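Local coordinates for protein putative Ribokinase II (Escherichia coli O6, PDB 3IQ0) that binds ATP and magnesium and probably phosphorylates a sugar, as expected of a ribokinase-like member of the pfkB carbohydrate kinase family, at residues K5-G10 / N126-C131; P34-A39 / G66-H71; F134-S139 / K152-V157. All blocks are in the same frame, centred on the assembly; numbering follows the deposited sequence.

Contacts 1 and 3 share one piece of architecture: strands 5-9 and 131-137 are neighbours in the large sheet, and F7 packs against F134 from one strand to the next. Contact 1 lies where these two strands start, at the beginning of strand 131-137, and is only partly buried; it mixes a backbone hydrogen bond with packing round an aromatic ring. Contact 3 is fully buried and purely apolar, a helix laid on the sheet. Contact 2 is also buried but belongs elsewhere, joining the small four-stranded sheet to helix 64-75; prolines, an isoleucine and an asparagine make it. It lies about 21 Å from contact 3, centre to centre, yet A39 touches S139 and M137.

Contact 1: residues K5-G10 / N126-C131; sequences KVFTIG and NILKDC
The backbone N of K5 donates to D130 O at 2.9 Å, with 158° at the hydrogen. One residue on, the return contact is softer: C131 CA points its hydrogen at K5 O, 3.3 Å away. Together they set K5 beside C131 as a parallel bridge, just where the chain leaves a type I turn running from L128 to C131, itself closed by C131 N bonding to L128 O. The K5 and D130 side chains do not join in: NZ and OD2 stay 5.0 Å apart, too far for a salt bridge, though the opposite charges may attract weakly.

Two residues further along the strand, F7 points its side chain at the turn, and most of the packing gathers round its ring. L128 lies over one face, its CD2 3.5 Å from F7 CG and shifted from the ring centre toward the rim, a CH-pi contact. At the far end of the ring CZ meets two parts of I127, the carbonyl O at 3.4 Å and the methyl CG2. The sulfur of C131 comes in obliquely, SG 3.7 Å from F7 CB; with SG anti to the backbone N (chi1 177°), it sits close to the root of the ring in a sulfur-aromatic contact. Beyond the pair, L128 also touches A153 and I156, and C131 touches V157, so side chains of the turn also pack on helix 144-159. F7 continues the pairing through backbone bonds to H133 and H135. This is how neighbouring parallel strands 5-9 and 131-137 begin to pair in the central sheet of the ribokinase-like alpha/beta fold.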
ATOM      1  N   LYS B   5     -13.627 -24.920 -18.180  1.00 27.82           N
ATOM      2  CA  LYS B   5     -12.653 -23.943 -17.705  1.00 25.47           C
ATOM      3  C   LYS B   5     -12.008 -24.214 -16.349  1.00 24.29           C
ATOM      4  O   LYS B   5     -12.638 -24.736 -15.430  1.00 24.58           O
ATOM      5  CB  LYS B   5     -13.286 -22.551 -17.645  1.00 29.04           C
ATOM      6  CG  LYS B   5     -13.632 -21.937 -18.989  1.00 33.10           C
ATOM      7  CD  LYS B   5     -13.767 -20.431 -18.850  1.00 37.79           C
ATOM      8  CE  LYS B   5     -14.166 -19.773 -20.159  1.00 41.63           C
ATOM      9  NZ  LYS B   5     -15.558 -20.117 -20.558  1.00 43.37           N
ATOM     10  N   VAL B   6     -10.738 -23.842 -16.237  1.00 20.53           N
ATOM     11  CA  VAL B   6     -10.006 -23.991 -14.990  1.00 17.18           C
ATOM     12  C   VAL B   6     -10.108 -22.632 -14.303  1.00 16.97           C
ATOM     13  O   VAL B   6      -9.840 -21.604 -14.916  1.00 16.34           O
ATOM     14  CB  VAL B   6      -8.519 -24.324 -15.225  1.00 15.16           C
ATOM     15  CG1 VAL B   6      -7.765 -24.260 -13.910  1.00 15.43           C
ATOM     16  CG2 VAL B   6      -8.379 -25.711 -15.831  1.00 15.56           C
ATOM     17  N   PHE B   7     -10.509 -22.621 -13.038  1.00 17.94           N
ATOM     18  CA  PHE B   7     -10.642 -21.365 -12.317  1.00 18.36           C
ATOM     19  C   PHE B   7      -9.810 -21.367 -11.047  1.00 19.43           C
ATOM     20  O   PHE B   7      -9.460 -22.423 -10.520  1.00 17.37           O
ATOM     21  CB  PHE B   7     -12.103 -21.126 -11.922  1.00 18.85           C
ATOM     22  CG  PHE B   7     -12.855 -20.232 -12.860  1.00 22.70           C
ATOM     23  CD1 PHE B   7     -12.938 -18.862 -12.617  1.00 23.16           C
ATOM     24  CD2 PHE B   7     -13.489 -20.754 -13.982  1.00 20.37           C
ATOM     25  CE1 PHE B   7     -13.645 -18.030 -13.480  1.00 24.56           C
ATOM     26  CE2 PHE B   7     -14.195 -19.929 -14.847  1.00 23.51           C
ATOM     27  CZ  PHE B   7     -14.276 -18.568 -14.598  1.00 24.24           C
ATOM     28  N   THR B   8      -9.473 -20.170 -10.581  1.00 19.65           N
ATOM     29  CA  THR B   8      -8.762 -20.027  -9.328  1.00 19.68           C
ATOM     30  C   THR B   8      -9.370 -18.811  -8.658  1.00 20.66           C
ATOM     31  O   THR B   8     -10.200 -18.119  -9.241  1.00 20.59           O
ATOM     32  CB  THR B   8      -7.240 -19.827  -9.489  1.00 19.98           C
ATOM     33  OG1 THR B   8      -6.622 -19.977  -8.205  1.00 22.21           O
ATOM     34  CG2 THR B   8      -6.918 -18.450 -10.025  1.00 18.27           C
ATOM     35  N   ILE B   9      -8.946 -18.544  -7.434  1.00 22.02           N
ATOM     36  CA  ILE B   9      -9.490 -17.431  -6.685  1.00 20.80           C
ATOM     37  C   ILE B   9      -8.414 -16.923  -5.745  1.00 20.53           C
ATOM     38  O   ILE B   9      -7.530 -17.676  -5.345  1.00 21.77           O
ATOM     39  CB  ILE B   9     -10.712 -17.924  -5.875  1.00 22.43           C
ATOM     40  CG1 ILE B   9     -11.397 -16.767  -5.152  1.00 21.63           C
ATOM     41  CG2 ILE B   9     -10.266 -18.988  -4.879  1.00 22.01           C
ATOM     42  CD1 ILE B   9     -12.765 -17.154  -4.608  1.00 23.24           C
ATOM     43  N   GLY B  10      -8.470 -15.646  -5.390  1.00 23.55           N
ATOM     44  CA  GLY B  10      -7.466 -15.153  -4.469  1.00 25.23           C
ATOM     45  C   GLY B  10      -6.973 -13.742  -4.676  1.00 24.79           C
ATOM     46  O   GLY B  10      -7.656 -12.895  -5.251  1.00 28.05           O
ATOM     47  N   ASN B 126     -22.663 -18.031 -12.011  1.00 53.50           N
ATOM     48  CA  ASN B 126     -22.978 -17.861 -13.417  1.00 50.99           C
ATOM     49  C   ASN B 126     -21.609 -17.814 -14.088  1.00 48.85           C
ATOM     50  O   ASN B 126     -21.467 -18.054 -15.286  1.00 48.54           O
ATOM     51  CB  ASN B 126     -23.713 -16.535 -13.640  1.00 52.75           C
ATOM     52  CG  ASN B 126     -23.725 -16.109 -15.102  1.00 55.20           C
ATOM     53  OD1 ASN B 126     -24.383 -16.730 -15.943  1.00 56.16           O
ATOM     54  ND2 ASN B 126     -22.995 -15.040 -15.412  1.00 54.64           N
ATOM     55  N   ILE B 127     -20.603 -17.496 -13.279  1.00 45.47           N
ATOM     56  CA  ILE B 127     -19.222 -17.402 -13.726  1.00 43.54           C
ATOM     57  C   ILE B 127     -18.523 -18.759 -13.640  1.00 40.85           C
ATOM     58  O   ILE B 127     -17.604 -19.042 -14.406  1.00 39.81           O
ATOM     59  CB  ILE B 127     -18.432 -16.376 -12.862  1.00 43.86           C
ATOM     60  CG1 ILE B 127     -18.939 -14.963 -13.136  1.00 44.97           C
ATOM     61  CG2 ILE B 127     -16.940 -16.478 -13.144  1.00 42.53           C
ATOM     62  CD1 ILE B 127     -18.259 -13.893 -12.311  1.00 46.38           C
ATOM     63  N   LEU B 128     -18.967 -19.596 -12.709  1.00 37.67           N
ATOM     64  CA  LEU B 128     -18.364 -20.911 -12.519  1.00 36.86           C
ATOM     65  C   LEU B 128     -19.175 -22.064 -13.095  1.00 37.05           C
ATOM     66  O   LEU B 128     -18.906 -23.224 -12.788  1.00 36.65           O
ATOM     67  CB  LEU B 128     -18.131 -21.161 -11.028  1.00 34.37           C
ATOM     68  CG  LEU B 128     -17.065 -20.306 -10.338  1.00 34.49           C
ATOM     69  CD1 LEU B 128     -17.201 -20.430  -8.824  1.00 32.81           C
ATOM     70  CD2 LEU B 128     -15.678 -20.755 -10.796  1.00 32.00           C
ATOM     71  N   LYS B 129     -20.160 -21.750 -13.932  1.00 37.10           N
ATOM     72  CA  LYS B 129     -21.006 -22.782 -14.525  1.00 38.70           C
ATOM     73  C   LYS B 129     -20.247 -23.871 -15.277  1.00 37.83           C
ATOM     74  O   LYS B 129     -20.554 -25.053 -15.136  1.00 36.99           O
ATOM     75  CB  LYS B 129     -22.046 -22.151 -15.455  1.00 41.43           C
ATOM     76  CG  LYS B 129     -23.067 -21.300 -14.719  1.00 46.17           C
ATOM     77  CD  LYS B 129     -24.299 -21.026 -15.564  1.00 49.04           C
ATOM     78  CE  LYS B 129     -25.356 -20.287 -14.749  1.00 50.45           C
ATOM     79  NZ  LYS B 129     -26.633 -20.136 -15.497  1.00 52.90           N
ATOM     80  N   ASP B 130     -19.258 -23.483 -16.072  1.00 36.48           N
ATOM     81  CA  ASP B 130     -18.497 -24.468 -16.830  1.00 34.90           C
ATOM     82  C   ASP B 130     -17.149 -24.776 -16.196  1.00 32.67           C
ATOM     83  O   ASP B 130     -16.240 -25.270 -16.862  1.00 32.37           O
ATOM     84  CB  ASP B 130     -18.299 -23.993 -18.272  1.00 36.30           C
ATOM     85  CG  ASP B 130     -19.619 -23.731 -18.990  1.00 38.72           C
ATOM     86  OD1 ASP B 130     -20.520 -24.594 -18.924  1.00 39.09           O
ATOM     87  OD2 ASP B 130     -19.751 -22.666 -19.629  1.00 39.62           O
ATOM     88  N   CYS B 131     -17.012 -24.488 -14.906  1.00 29.65           N
ATOM     89  CA  CYS B 131     -15.756 -24.773 -14.228  1.00 27.15           C
ATOM     90  C   CYS B 131     -15.741 -26.218 -13.757  1.00 27.03           C
ATOM     91  O   CYS B 131     -16.548 -26.618 -12.916  1.00 26.19           O
ATOM     92  CB  CYS B 131     -15.550 -23.851 -13.032  1.00 26.36           C
ATOM     93  SG  CYS B 131     -14.042 -24.248 -12.127  1.00 26.13           S
TER

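Contact 2: residues P34-A39 / G66-H71; sequences PYPSGA and GDINIH
I68 and N69, adjacent on helix 64-75, approach different parts of strand 29-37: I68 meets the rings and carbonyl of its prolines, while N69 reaches in with an amide oxygen. The strand and helix segments cross at 53° with their axes 7.9 Å apart, and P36 and N69 bring the two backbones closest. The I68 side chain sets off toward the strand. CG1 stands anti to the backbone N (chi1 -167°) and the chain runs on extended, carrying CD1 to P34, where it lies 3.9 Å from ring atom CG and 3.5 Å from the carbonyl O; the two side chains meet at a slant. Further back along the same isoleucine, CG1 looks across at P36 CG from 4.2 Å.

N69 starts off to one side of the strand, but its end swings in. OD1 settles against P36, 3.1 Å from CA and 3.3 Å from CB, and accepts a weak hydrogen bond from S37 N at 3.3 Å, bent to 133° at the hydrogen. The other half of the amide faces its own helix: ND2 donates to F65 O, with a weaker bond to L13 O in the neighbouring strand. Around this, V14 of strand 13-18 packs on P34, I68 and N69, and from the second subunit F25 touches P34 and Q27 touches I68.

The chemistry is therefore mostly apolar, with one amide bridging helix and small sheet. The carbonyl of P34 is buried against the I68 methyl without a polar partner, and the amide is held more firmly by its own helix than by the strand.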
ATOM      1  N   PRO B  34       5.515  -1.266 -11.677  1.00 21.34           N
ATOM      2  CA  PRO B  34       4.921  -2.417 -10.997  1.00 22.63           C
ATOM      3  C   PRO B  34       4.963  -3.647 -11.889  1.00 23.18           C
ATOM      4  O   PRO B  34       5.060  -3.529 -13.108  1.00 22.43           O
ATOM      5  CB  PRO B  34       3.489  -1.962 -10.756  1.00 23.05           C
ATOM      6  CG  PRO B  34       3.204  -1.187 -12.004  1.00 22.05           C
ATOM      7  CD  PRO B  34       4.463  -0.339 -12.127  1.00 21.31           C
ATOM      8  N   TYR B  35       4.884  -4.818 -11.270  1.00 22.91           N
ATOM      9  CA  TYR B  35       4.879  -6.083 -11.988  1.00 23.27           C
ATOM     10  C   TYR B  35       3.678  -6.884 -11.513  1.00 23.42           C
ATOM     11  O   TYR B  35       3.386  -6.921 -10.316  1.00 25.25           O
ATOM     12  CB  TYR B  35       6.169  -6.864 -11.707  1.00 24.78           C
ATOM     13  CG  TYR B  35       7.368  -6.345 -12.460  1.00 27.36           C
ATOM     14  CD1 TYR B  35       7.537  -6.630 -13.815  1.00 29.08           C
ATOM     15  CD2 TYR B  35       8.314  -5.538 -11.834  1.00 28.99           C
ATOM     16  CE1 TYR B  35       8.617  -6.121 -14.530  1.00 30.69           C
ATOM     17  CE2 TYR B  35       9.402  -5.026 -12.537  1.00 29.66           C
ATOM     18  CZ  TYR B  35       9.543  -5.320 -13.886  1.00 30.90           C
ATOM     19  OH  TYR B  35      10.597  -4.800 -14.597  1.00 32.38           O
ATOM     20  N   PRO B  36       2.954  -7.524 -12.444  1.00 21.39           N
ATOM     21  CA  PRO B  36       1.781  -8.324 -12.082  1.00 19.92           C
ATOM     22  C   PRO B  36       2.204  -9.441 -11.135  1.00 17.98           C
ATOM     23  O   PRO B  36       3.208 -10.096 -11.365  1.00 18.79           O
ATOM     24  CB  PRO B  36       1.305  -8.870 -13.426  1.00 20.09           C
ATOM     25  CG  PRO B  36       1.793  -7.869 -14.404  1.00 19.49           C
ATOM     26  CD  PRO B  36       3.165  -7.534 -13.899  1.00 21.69           C
ATOM     27  N   SER B  37       1.450  -9.665 -10.069  1.00 18.93           N
ATOM     28  CA  SER B  37       1.828 -10.716  -9.135  1.00 17.76           C
ATOM     29  C   SER B  37       0.631 -11.296  -8.381  1.00 17.41           C
ATOM     30  O   SER B  37      -0.517 -10.956  -8.663  1.00 14.48           O
ATOM     31  CB  SER B  37       2.872 -10.180  -8.153  1.00 20.09           C
ATOM     32  OG  SER B  37       3.500 -11.233  -7.442  1.00 22.33           O
ATOM     33  N   GLY B  38       0.908 -12.170  -7.420  1.00 17.51           N
ATOM     34  CA  GLY B  38      -0.162 -12.803  -6.669  1.00 17.18           C
ATOM     35  C   GLY B  38      -0.221 -14.268  -7.064  1.00 20.32           C
ATOM     36  O   GLY B  38      -0.484 -14.592  -8.224  1.00 18.87           O
ATOM     37  N   ALA B  39       0.022 -15.151  -6.098  1.00 19.21           N
ATOM     38  CA  ALA B  39       0.027 -16.589  -6.336  1.00 18.62           C
ATOM     39  C   ALA B  39      -1.072 -17.064  -7.288  1.00 18.75           C
ATOM     40  O   ALA B  39      -0.781 -17.706  -8.298  1.00 18.82           O
ATOM     41  CB  ALA B  39      -0.063 -17.346  -4.997  1.00 18.56           C
ATOM     42  N   GLY B  66      -4.161  -1.924 -10.519  1.00 26.68           N
ATOM     43  CA  GLY B  66      -5.210  -2.897 -10.729  1.00 26.79           C
ATOM     44  C   GLY B  66      -5.293  -3.177 -12.218  1.00 26.82           C
ATOM     45  O   GLY B  66      -5.481  -4.320 -12.633  1.00 27.08           O
ATOM     46  N   ASP B  67      -5.123  -2.129 -13.023  1.00 27.11           N
ATOM     47  CA  ASP B  67      -5.193  -2.250 -14.475  1.00 27.02           C
ATOM     48  C   ASP B  67      -4.081  -3.083 -15.100  1.00 26.18           C
ATOM     49  O   ASP B  67      -4.326  -3.838 -16.040  1.00 27.47           O
ATOM     50  CB  ASP B  67      -5.182  -0.868 -15.135  1.00 29.14           C
ATOM     51  CG  ASP B  67      -6.376  -0.023 -14.749  1.00 31.61           C
ATOM     52  OD1 ASP B  67      -7.350  -0.577 -14.195  1.00 32.47           O
ATOM     53  OD2 ASP B  67      -6.345   1.201 -15.012  1.00 31.53           O
ATOM     54  N   ILE B  68      -2.859  -2.948 -14.601  1.00 25.39           N
ATOM     55  CA  ILE B  68      -1.763  -3.709 -15.183  1.00 23.99           C
ATOM     56  C   ILE B  68      -2.002  -5.212 -15.040  1.00 24.00           C
ATOM     57  O   ILE B  68      -1.645  -5.987 -15.927  1.00 23.99           O
ATOM     58  CB  ILE B  68      -0.397  -3.320 -14.569  1.00 24.30           C
ATOM     59  CG1 ILE B  68       0.724  -3.904 -15.428  1.00 24.19           C
ATOM     60  CG2 ILE B  68      -0.294  -3.816 -13.132  1.00 25.96           C
ATOM     61  CD1 ILE B  68       2.102  -3.505 -14.998  1.00 24.04           C
ATOM     62  N   ASN B  69      -2.617  -5.630 -13.937  1.00 24.06           N
ATOM     63  CA  ASN B  69      -2.904  -7.048 -13.750  1.00 24.37           C
ATOM     64  C   ASN B  69      -4.029  -7.495 -14.678  1.00 24.23           C
ATOM     65  O   ASN B  69      -3.926  -8.540 -15.320  1.00 25.84           O
ATOM     66  CB  ASN B  69      -3.274  -7.340 -12.299  1.00 24.38           C
ATOM     67  CG  ASN B  69      -2.066  -7.342 -11.385  1.00 26.31           C
ATOM     68  OD1 ASN B  69      -1.240  -8.257 -11.428  1.00 26.01           O
ATOM     69  ND2 ASN B  69      -1.948  -6.310 -10.563  1.00 23.41           N
ATOM     70  N   ILE B  70      -5.095  -6.702 -14.766  1.00 24.29           N
ATOM     71  CA  ILE B  70      -6.210  -7.052 -15.638  1.00 24.97           C
ATOM     72  C   ILE B  70      -5.778  -7.108 -17.101  1.00 25.98           C
ATOM     73  O   ILE B  70      -6.199  -7.998 -17.837  1.00 27.51           O
ATOM     74  CB  ILE B  70      -7.384  -6.057 -15.506  1.00 25.03           C
ATOM     75  CG1 ILE B  70      -8.085  -6.260 -14.162  1.00 26.60           C
ATOM     76  CG2 ILE B  70      -8.382  -6.269 -16.643  1.00 27.38           C
ATOM     77  CD1 ILE B  70      -9.188  -5.257 -13.883  1.00 27.16           C
ATOM     78  N   HIS B  71      -4.939  -6.162 -17.515  1.00 24.62           N
ATOM     79  CA  HIS B  71      -4.452  -6.109 -18.891  1.00 25.25           C
ATOM     80  C   HIS B  71      -3.584  -7.315 -19.242  1.00 24.89           C
ATOM     81  O   HIS B  71      -3.748  -7.928 -20.302  1.00 23.71           O
ATOM     82  CB  HIS B  71      -3.644  -4.827 -19.121  1.00 28.09           C
ATOM     83  CG  HIS B  71      -4.459  -3.572 -19.065  1.00 30.78           C
ATOM     84  ND1 HIS B  71      -3.889  -2.320 -19.026  1.00 34.30           N
ATOM     85  CD2 HIS B  71      -5.799  -3.379 -19.044  1.00 32.32           C
ATOM     86  CE1 HIS B  71      -4.844  -1.405 -18.981  1.00 34.34           C
ATOM     87  NE2 HIS B  71      -6.010  -2.022 -18.990  1.00 33.86           N
TER

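Contact 3: residues F134-S139 / K152-V157; sequences FHIMGS and KAVTIV
Strand 131-137 and helix 144-159 are the first two elements of a beta-alpha-beta unit that strand 163-167 completes, and F134 makes most of the strand's contact with the helix. Its side chain sets off toward the helix, CG anti to the backbone N (chi1 -167°), and the far ring atom CZ comes 3.5 Å from the CB of A153. At the root of the same side chain, CB rests 3.8 Å from V157 CG2, the two side chains crossing at about a right angle; both helix residues meet the ring obliquely.

One helical turn separates A153 from V157, so F134 spans that turn. The segments run nearly antiparallel, at 157° with axes 9.7 Å apart, as the return of a beta-alpha-beta crossover requires. Two residues along the strand, I136 sends its side chain to the same face of the sheet and brings CD1 to 3.4 Å from V154 CG2, tighter than ordinary carbon packing. V154 CG2 also lies 4.2 Å from F134 CD2. On the sheet, F7 and I9 of strand 5-9 touch F134 from one neighbouring strand, and I164 from the other.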
ATOM      1  N   PHE B 134     -11.241 -26.361 -10.054  1.00 21.53           N
ATOM      2  CA  PHE B 134     -11.074 -25.156  -9.263  1.00 20.02           C
ATOM      3  C   PHE B 134      -9.830 -25.322  -8.413  1.00 21.15           C
ATOM      4  O   PHE B 134      -9.681 -26.317  -7.695  1.00 21.13           O
ATOM      5  CB  PHE B 134     -12.291 -24.938  -8.362  1.00 18.95           C
ATOM      6  CG  PHE B 134     -12.343 -23.578  -7.736  1.00 19.78           C
ATOM      7  CD1 PHE B 134     -12.656 -22.461  -8.497  1.00 19.64           C
ATOM      8  CD2 PHE B 134     -12.086 -23.413  -6.379  1.00 20.89           C
ATOM      9  CE1 PHE B 134     -12.715 -21.198  -7.920  1.00 18.83           C
ATOM     10  CE2 PHE B 134     -12.143 -22.152  -5.788  1.00 20.90           C
ATOM     11  CZ  PHE B 134     -12.458 -21.043  -6.560  1.00 20.61           C
ATOM     12  N   HIS B 135      -8.938 -24.343  -8.500  1.00 19.52           N
ATOM     13  CA  HIS B 135      -7.691 -24.392  -7.755  1.00 20.31           C
ATOM     14  C   HIS B 135      -7.644 -23.368  -6.630  1.00 19.72           C
ATOM     15  O   HIS B 135      -7.965 -22.196  -6.819  1.00 19.16           O
ATOM     16  CB  HIS B 135      -6.515 -24.165  -8.692  1.00 20.10           C
ATOM     17  CG  HIS B 135      -5.192 -24.216  -8.002  1.00 21.68           C
ATOM     18  ND1 HIS B 135      -4.595 -25.399  -7.632  1.00 22.92           N
ATOM     19  CD2 HIS B 135      -4.384 -23.227  -7.555  1.00 23.42           C
ATOM     20  CE1 HIS B 135      -3.473 -25.136  -6.985  1.00 25.24           C
ATOM     21  NE2 HIS B 135      -3.322 -23.828  -6.924  1.00 24.97           N
ATOM     22  N   ILE B 136      -7.227 -23.827  -5.456  1.00 19.03           N
ATOM     23  CA  ILE B 136      -7.145 -22.967  -4.285  1.00 20.66           C
ATOM     24  C   ILE B 136      -5.714 -22.793  -3.785  1.00 19.68           C
ATOM     25  O   ILE B 136      -4.970 -23.762  -3.667  1.00 20.61           O
ATOM     26  CB  ILE B 136      -8.004 -23.534  -3.130  1.00 19.48           C
ATOM     27  CG1 ILE B 136      -9.481 -23.491  -3.520  1.00 21.72           C
ATOM     28  CG2 ILE B 136      -7.790 -22.722  -1.865  1.00 18.17           C
ATOM     29  CD1 ILE B 136     -10.369 -24.297  -2.591  1.00 25.47           C
HETATM   30  N   MSE B 137      -5.343 -21.545  -3.513  1.00 21.63           N
HETATM   31  CA  MSE B 137      -4.025 -21.202  -2.983  1.00 22.92           C
HETATM   32  C   MSE B 137      -4.227 -20.939  -1.487  1.00 23.97           C
HETATM   33  O   MSE B 137      -5.013 -20.071  -1.111  1.00 22.28           O
HETATM   34  CB  MSE B 137      -3.486 -19.926  -3.638  1.00 26.28           C
HETATM   35  CG  MSE B 137      -3.012 -20.089  -5.063  1.00 30.82           C
HETATM   36 SE   MSE B 137      -1.456 -21.221  -5.111  1.00 42.78          SE
HETATM   37  CE  MSE B 137      -1.135 -21.185  -7.021  1.00 35.92           C
ATOM     38  N   GLY B 138      -3.529 -21.689  -0.642  1.00 23.95           N
ATOM     39  CA  GLY B 138      -3.668 -21.486   0.788  1.00 25.64           C
ATOM     40  C   GLY B 138      -3.301 -20.074   1.216  1.00 25.99           C
ATOM     41  O   GLY B 138      -3.787 -19.575   2.235  1.00 26.70           O
ATOM     42  N   SER B 139      -2.455 -19.421   0.426  1.00 25.20           N
ATOM     43  CA  SER B 139      -2.017 -18.062   0.725  1.00 26.02           C
ATOM     44  C   SER B 139      -3.154 -17.048   0.691  1.00 26.67           C
ATOM     45  O   SER B 139      -2.984 -15.908   1.116  1.00 27.61           O
ATOM     46  CB  SER B 139      -0.941 -17.633  -0.267  1.00 27.62           C
ATOM     47  OG  SER B 139      -1.473 -17.603  -1.580  1.00 27.74           O
ATOM     48  N   LYS B 152     -17.815 -21.068  -0.750  1.00 31.05           N
ATOM     49  CA  LYS B 152     -18.951 -20.949  -1.659  1.00 30.67           C
ATOM     50  C   LYS B 152     -18.576 -21.457  -3.051  1.00 31.84           C
ATOM     51  O   LYS B 152     -19.275 -22.287  -3.630  1.00 32.15           O
ATOM     52  CB  LYS B 152     -19.399 -19.488  -1.752  1.00 30.56           C
ATOM     53  CG  LYS B 152     -20.535 -19.241  -2.734  1.00 31.60           C
ATOM     54  CD  LYS B 152     -20.874 -17.757  -2.846  1.00 32.18           C
ATOM     55  CE  LYS B 152     -21.830 -17.489  -4.009  1.00 33.12           C
ATOM     56  NZ  LYS B 152     -22.208 -16.047  -4.162  1.00 31.64           N
ATOM     57  N   ALA B 153     -17.470 -20.945  -3.580  1.00 31.51           N
ATOM     58  CA  ALA B 153     -16.991 -21.339  -4.900  1.00 30.85           C
ATOM     59  C   ALA B 153     -16.783 -22.850  -4.956  1.00 30.21           C
ATOM     60  O   ALA B 153     -17.163 -23.499  -5.926  1.00 29.14           O
ATOM     61  CB  ALA B 153     -15.683 -20.611  -5.215  1.00 31.83           C
ATOM     62  N   VAL B 154     -16.188 -23.410  -3.907  1.00 30.55           N
ATOM     63  CA  VAL B 154     -15.947 -24.844  -3.860  1.00 32.89           C
ATOM     64  C   VAL B 154     -17.239 -25.657  -3.888  1.00 34.24           C
ATOM     65  O   VAL B 154     -17.318 -26.680  -4.564  1.00 35.59           O
ATOM     66  CB  VAL B 154     -15.145 -25.233  -2.611  1.00 32.90           C
ATOM     67  CG1 VAL B 154     -15.090 -26.742  -2.480  1.00 35.24           C
ATOM     68  CG2 VAL B 154     -13.741 -24.685  -2.713  1.00 33.69           C
ATOM     69  N   THR B 155     -18.245 -25.206  -3.149  1.00 34.62           N
ATOM     70  CA  THR B 155     -19.525 -25.905  -3.111  1.00 34.80           C
ATOM     71  C   THR B 155     -20.141 -25.893  -4.502  1.00 34.45           C
ATOM     72  O   THR B 155     -20.663 -26.906  -4.973  1.00 35.12           O
ATOM     73  CB  THR B 155     -20.503 -25.227  -2.132  1.00 35.14           C
ATOM     74  OG1 THR B 155     -19.952 -25.259  -0.809  1.00 36.32           O
ATOM     75  CG2 THR B 155     -21.846 -25.942  -2.136  1.00 35.01           C
ATOM     76  N   ILE B 156     -20.072 -24.738  -5.153  1.00 33.42           N
ATOM     77  CA  ILE B 156     -20.615 -24.579  -6.495  1.00 32.46           C
ATOM     78  C   ILE B 156     -19.954 -25.531  -7.483  1.00 32.69           C
ATOM     79  O   ILE B 156     -20.635 -26.216  -8.239  1.00 32.04           O
ATOM     80  CB  ILE B 156     -20.415 -23.136  -6.998  1.00 32.76           C
ATOM     81  CG1 ILE B 156     -21.273 -22.180  -6.169  1.00 33.23           C
ATOM     82  CG2 ILE B 156     -20.753 -23.044  -8.479  1.00 31.62           C
ATOM     83  CD1 ILE B 156     -21.212 -20.747  -6.628  1.00 32.07           C
ATOM     84  N   VAL B 157     -18.625 -25.572  -7.469  1.00 32.76           N
ATOM     85  CA  VAL B 157     -17.877 -26.430  -8.380  1.00 31.18           C
ATOM     86  C   VAL B 157     -18.101 -27.917  -8.130  1.00 33.12           C
ATOM     87  O   VAL B 157     -18.246 -28.690  -9.074  1.00 32.91           O
ATOM     88  CB  VAL B 157     -16.363 -26.127  -8.310  1.00 30.17           C
ATOM     89  CG1 VAL B 157     -15.593 -27.072  -9.222  1.00 28.36           C
ATOM     90  CG2 VAL B 157     -16.109 -24.683  -8.708  1.00 27.97           C
TER